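PDB 4ZY9: Glucanase/chitosanase, which probably hydrolyses glycosidic bonds of glucans and chitosan as a whole enzyme, of which this chain is a CBM32 chitosan-binding module. Local coordinates for residues A[64-75]-A[93-104]. The protein carries 1 engineered substitution. Sequence-based numbering, arbitrary orientation. Where two conformers were deposited one is given.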
loop_
_atom_site.group_PDB
_atom_site.type_symbol
_atom_site.label_atom_id
_atom_site.label_comp_id
_atom_site.label_asym_id
_atom_site.label_seq_id
_atom_site.Cartn_x
_atom_site.Cartn_y
_atom_site.Cartn_z
ATOM N N LYS A 64 -2.196 -7.447 -2.555
ATOM C CA LYS A 64 -3.595 -7.478 -2.097
ATOM C C LYS A 64 -3.849 -6.355 -1.110
ATOM O O LYS A 64 -3.104 -6.184 -0.098
ATOM C CB LYS A 64 -3.942 -8.833 -1.507
ATOM C CG LYS A 64 -5.402 -8.933 -1.165
ATOM C CD LYS A 64 -5.700 -10.347 -0.490
ATOM C CE LYS A 64 -6.962 -10.396 0.354
ATOM N NZ LYS A 64 -7.235 -11.442 1.378
ATOM N N LEU A 65 -4.859 -5.576 -1.350
ATOM C CA LEU A 65 -5.324 -4.468 -0.492
ATOM C C LEU A 65 -6.659 -4.776 0.133
ATOM O O LEU A 65 -7.620 -5.169 -0.636
ATOM C CB LEU A 65 -5.414 -3.215 -1.236
ATOM C CG LEU A 65 -4.136 -2.762 -1.998
ATOM C CD1 LEU A 65 -4.387 -1.515 -2.803
ATOM C CD2 LEU A 65 -2.984 -2.485 -1.039
ATOM N N ASN A 66 -6.812 -4.646 1.421
ATOM C CA ASN A 66 -8.099 -4.738 2.077
ATOM C C ASN A 66 -8.462 -3.379 2.610
ATOM O O ASN A 66 -7.921 -2.933 3.645
ATOM C CB ASN A 66 -8.040 -5.755 3.181
ATOM C CG ASN A 66 -9.370 -5.861 3.965
ATOM O OD1 ASN A 66 -10.329 -5.291 3.625
ATOM N ND2 ASN A 66 -9.348 -6.764 4.965
ATOM N N TRP A 67 -9.243 -2.649 1.845
ATOM C CA TRP A 67 -9.646 -1.298 2.188
ATOM C C TRP A 67 -10.610 -1.143 3.269
ATOM O O TRP A 67 -11.575 -1.955 3.352
ATOM C CB TRP A 67 -10.219 -0.638 0.938
ATOM C CG TRP A 67 -9.280 -0.406 -0.224
ATOM C CD1 TRP A 67 -9.191 -1.094 -1.334
ATOM C CD2 TRP A 67 -8.363 0.692 -0.363
ATOM N NE1 TRP A 67 -8.250 -0.573 -2.161
ATOM C CE2 TRP A 67 -7.694 0.509 -1.542
ATOM C CE3 TRP A 67 -7.923 1.769 0.458
ATOM C CZ2 TRP A 67 -6.743 1.446 -2.016
ATOM C CZ3 TRP A 67 -7.033 2.653 -0.016
ATOM C CH2 TRP A 67 -6.404 2.476 -1.197
ATOM N N GLU A 68 -10.475 -0.116 4.097
ATOM C CA GLU A 68 -11.554 0.330 4.900
ATOM C C GLU A 68 -12.528 1.166 3.999
ATOM O O GLU A 68 -12.280 1.362 2.854
ATOM C CB GLU A 68 -10.955 1.064 6.112
ATOM C CG GLU A 68 -11.939 1.510 7.262
ATOM C CD GLU A 68 -12.403 2.925 7.154
ATOM O OE1 GLU A 68 -11.926 3.750 6.364
ATOM O OE2 GLU A 68 -13.376 3.229 7.911
ATOM N N ALA A 69 -13.604 1.660 4.624
ATOM C CA ALA A 69 -14.590 2.423 3.855
ATOM C C ALA A 69 -13.902 3.511 3.063
ATOM O O ALA A 69 -14.376 3.921 2.012
ATOM C CB ALA A 69 -15.640 3.010 4.781
ATOM N N ALA A 70 -12.871 4.136 3.617
ATOM C CA ALA A 70 -12.200 5.268 2.983
ATOM C C ALA A 70 -11.219 4.769 1.936
ATOM O O ALA A 70 -9.930 4.724 2.190
ATOM C CB ALA A 70 -11.579 6.127 4.060
ATOM N N TYR A 71 -11.738 4.287 0.817
ATOM C CA TYR A 71 -10.903 3.706 -0.211
ATOM C C TYR A 71 -10.422 4.722 -1.287
ATOM O O TYR A 71 -10.991 5.827 -1.391
ATOM C CB TYR A 71 -11.646 2.526 -0.879
ATOM C CG TYR A 71 -12.872 2.952 -1.721
ATOM C CD1 TYR A 71 -14.101 3.060 -1.123
ATOM C CD2 TYR A 71 -12.777 3.273 -3.039
ATOM C CE1 TYR A 71 -15.215 3.471 -1.845
ATOM C CE2 TYR A 71 -13.885 3.691 -3.754
ATOM C CZ TYR A 71 -15.082 3.753 -3.143
ATOM O OH TYR A 71 -16.206 4.116 -3.911
ATOM N N ALA A 72 -9.435 4.308 -2.100
ATOM C CA ALA A 72 -8.997 5.149 -3.208
ATOM C C ALA A 72 -9.683 4.688 -4.467
ATOM O O ALA A 72 -9.693 3.486 -4.749
ATOM C CB ALA A 72 -7.534 4.991 -3.445
ATOM N N SER A 73 -10.321 5.595 -5.204
ATOM C CA SER A 73 -10.828 5.285 -6.508
ATOM C C SER A 73 -9.792 5.490 -7.600
ATOM O O SER A 73 -9.921 4.823 -8.631
ATOM C CB SER A 73 -12.107 6.059 -6.801
ATOM O OG SER A 73 -11.893 7.440 -6.845
ATOM N N SER A 74 -8.803 6.382 -7.392
ATOM C CA SER A 74 -7.686 6.424 -8.265
ATOM C C SER A 74 -6.450 6.087 -7.494
ATOM O O SER A 74 -6.221 6.842 -6.512
ATOM C CB SER A 74 -7.490 7.782 -9.029
ATOM O OG SER A 74 -8.549 8.010 -9.940
ATOM N N TYR A 75 -5.704 5.100 -7.866
ATOM C CA TYR A 75 -4.387 4.785 -7.228
ATOM C C TYR A 75 -3.569 4.037 -8.147
ATOM O O TYR A 75 -4.054 3.445 -9.179
ATOM C CB TYR A 75 -4.555 4.066 -5.927
ATOM C CG TYR A 75 -5.133 2.644 -6.066
ATOM C CD1 TYR A 75 -4.238 1.578 -6.101
ATOM C CD2 TYR A 75 -6.484 2.388 -5.989
ATOM C CE1 TYR A 75 -4.731 0.269 -6.220
ATOM C CE2 TYR A 75 -6.958 1.067 -5.986
ATOM C CZ TYR A 75 -6.020 0.063 -6.074
ATOM O OH TYR A 75 -6.419 -1.282 -6.121
ATOM N N TYR A 93 0.568 -0.958 -11.806
ATOM C CA TYR A 93 -0.858 -1.072 -11.894
ATOM C C TYR A 93 -1.451 0.328 -11.744
ATOM O O TYR A 93 -0.935 1.056 -10.800
ATOM C CB TYR A 93 -1.495 -1.968 -10.832
ATOM C CG TYR A 93 -2.989 -1.982 -10.792
ATOM C CD1 TYR A 93 -3.681 -2.739 -11.757
ATOM C CD2 TYR A 93 -3.698 -1.304 -9.902
ATOM C CE1 TYR A 93 -5.038 -2.779 -11.751
ATOM C CE2 TYR A 93 -5.091 -1.339 -9.848
ATOM C CZ TYR A 93 -5.757 -2.101 -10.813
ATOM O OH TYR A 93 -7.159 -2.143 -10.787
ATOM N N THR A 94 -2.402 0.735 -12.504
ATOM C CA THR A 94 -3.108 1.940 -12.389
ATOM C C THR A 94 -4.633 1.754 -12.431
ATOM O O THR A 94 -5.104 0.978 -13.365
ATOM C CB THR A 94 -2.752 2.976 -13.479
ATOM O OG1 THR A 94 -1.364 3.150 -13.542
ATOM C CG2 THR A 94 -3.507 4.230 -13.384
ATOM N N THR A 95 -5.452 2.377 -11.600
ATOM C CA THR A 95 -6.877 2.415 -11.814
ATOM C C THR A 95 -7.368 3.771 -11.543
ATOM O O THR A 95 -6.792 4.557 -10.749
ATOM C CB THR A 95 -7.614 1.409 -10.927
ATOM O OG1 THR A 95 -8.955 1.403 -11.301
ATOM C CG2 THR A 95 -7.529 1.747 -9.385
ATOM N N THR A 96 -8.482 4.152 -12.206
ATOM C CA THR A 96 -9.274 5.281 -11.856
ATOM C C THR A 96 -10.693 4.914 -11.494
ATOM O O THR A 96 -11.513 5.790 -11.311
ATOM C CB THR A 96 -9.272 6.351 -12.956
ATOM O OG1 THR A 96 -9.901 5.746 -14.126
ATOM C CG2 THR A 96 -7.813 6.860 -13.256
ATOM N N THR A 97 -10.946 3.642 -11.329
ATOM C CA THR A 97 -12.275 3.099 -11.040
ATOM C C THR A 97 -12.244 2.180 -9.876
ATOM O O THR A 97 -13.007 1.179 -9.765
ATOM C CB THR A 97 -12.843 2.379 -12.286
ATOM O OG1 THR A 97 -11.961 1.376 -12.669
ATOM C CG2 THR A 97 -13.105 3.432 -13.380
ATOM N N GLY A 98 -11.364 2.436 -8.880
ATOM C CA GLY A 98 -11.295 1.564 -7.710
ATOM C C GLY A 98 -12.656 1.632 -7.002
ATOM O O GLY A 98 -13.265 2.673 -6.959
ATOM N N ASP A 99 -12.960 0.523 -6.360
ATOM C CA ASP A 99 -14.242 0.312 -5.750
ATOM C C ASP A 99 -14.132 -0.125 -4.316
ATOM O O ASP A 99 -15.129 -0.485 -3.718
ATOM C CB ASP A 99 -15.102 -0.710 -6.541
ATOM C CG ASP A 99 -14.508 -2.105 -6.513
ATOM O OD1 ASP A 99 -13.437 -2.385 -6.056
ATOM O OD2 ASP A 99 -15.184 -3.086 -7.047
ATOM N N GLY A 100 -12.965 -0.094 -3.678
ATOM C CA GLY A 100 -12.796 -0.451 -2.317
ATOM C C GLY A 100 -12.892 -1.947 -2.059
ATOM O O GLY A 100 -12.711 -2.765 -2.948
ATOM N N GLY A 101 -13.205 -2.253 -0.845
ATOM C CA GLY A 101 -13.236 -3.638 -0.432
ATOM C C GLY A 101 -11.933 -4.315 -0.569
ATOM O O GLY A 101 -10.891 -3.752 -0.217
ATOM N N ILE A 102 -11.899 -5.520 -1.147
ATOM C CA ILE A 102 -10.602 -6.161 -1.472
ATOM C C ILE A 102 -10.242 -5.838 -2.872
ATOM O O ILE A 102 -11.182 -5.899 -3.799
ATOM C CB ILE A 102 -10.761 -7.716 -1.290
ATOM C CG1 ILE A 102 -11.099 -8.035 0.160
ATOM C CG2 ILE A 102 -9.551 -8.405 -1.780
ATOM C CD1 ILE A 102 -11.602 -9.429 0.461
ATOM N N ASP A 103 -9.001 -5.437 -3.119
ATOM C CA ASP A 103 -8.402 -5.281 -4.439
ATOM C C ASP A 103 -7.285 -6.237 -4.483
ATOM O O ASP A 103 -6.484 -6.275 -3.533
ATOM C CB ASP A 103 -7.919 -3.885 -4.703
ATOM C CG ASP A 103 -9.033 -2.894 -4.902
ATOM O OD1 ASP A 103 -10.223 -3.289 -5.052
ATOM O OD2 ASP A 103 -8.669 -1.670 -4.836
ATOM N N ASP A 104 -7.122 -7.070 -5.463
ATOM C CA ASP A 104 -6.027 -8.072 -5.511
ATOM C C ASP A 104 -5.466 -8.021 -6.917
ATOM O O ASP A 104 -6.293 -8.277 -7.884
ATOM C CB ASP A 104 -6.574 -9.419 -5.061
ATOM C CG ASP A 104 -5.523 -10.440 -4.797
ATOM O OD1 ASP A 104 -4.400 -10.332 -5.261
ATOM O OD2 ASP A 104 -5.879 -11.451 -4.247
HETATM O O HOH W 1 -13.794 -0.232 1.111
HETATM O O HOH W 2 -10.372 0.681 -4.516
HETATM O O HOH W 3 -11.202 7.979 -9.450
HETATM O O HOH W 4 -8.181 -1.895 -8.337
#
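Asp103 OD2 is the polar hub, gripped by two aromatic donors that approach from opposite faces of its carboxylate plane. Tyr75 OH donates to Asp103 OD2 at 2.6 Å, its ring plane nearly parallel to the carboxylate (12°). Trp67 NE1 donates to the same Asp103 OD2 at 2.9 Å, its ring steeply turned (72°). A water held by Ala72 O and Gly100 N donates a third hydrogen bond to OD2, so the acid has ample compensation and would probably stay ionised.

Backbone bonds form two antiparallel ladders. Leu65 and Asp103 exchange both of theirs, with one further bond, Trp67 N to Gly101 O, just beyond the paired residues; Tyr75 and Thr95 pair likewise. Between them, Gly98 N reaches Ser73 O at 2.8 Å.

Among the packing contacts, Thr95 CG2 lies over one face of the Tyr75 ring, 3.9 Å from its centroid, a CH-pi contact, while Trp67 CZ2 meets the opposite face. CG of Tyr75 sits between the backbone N and the carbonyl carbon (chi1 67°), which sends the ring between them to Asp103. A phenylalanine here would probably keep this packing but leave OD2 without its shortest bond. Gly100 suits its place because a CB would strike Tyr71 CD1, whose ring receives Gly100 N over one face, 3.4 Å above its plane.

Strands 57-67 and 75-80 belong to different sheets, as do 102-107 and 90-95, so the hub ties together the two layers of the beta-sandwich characteristic of CBM32 modules.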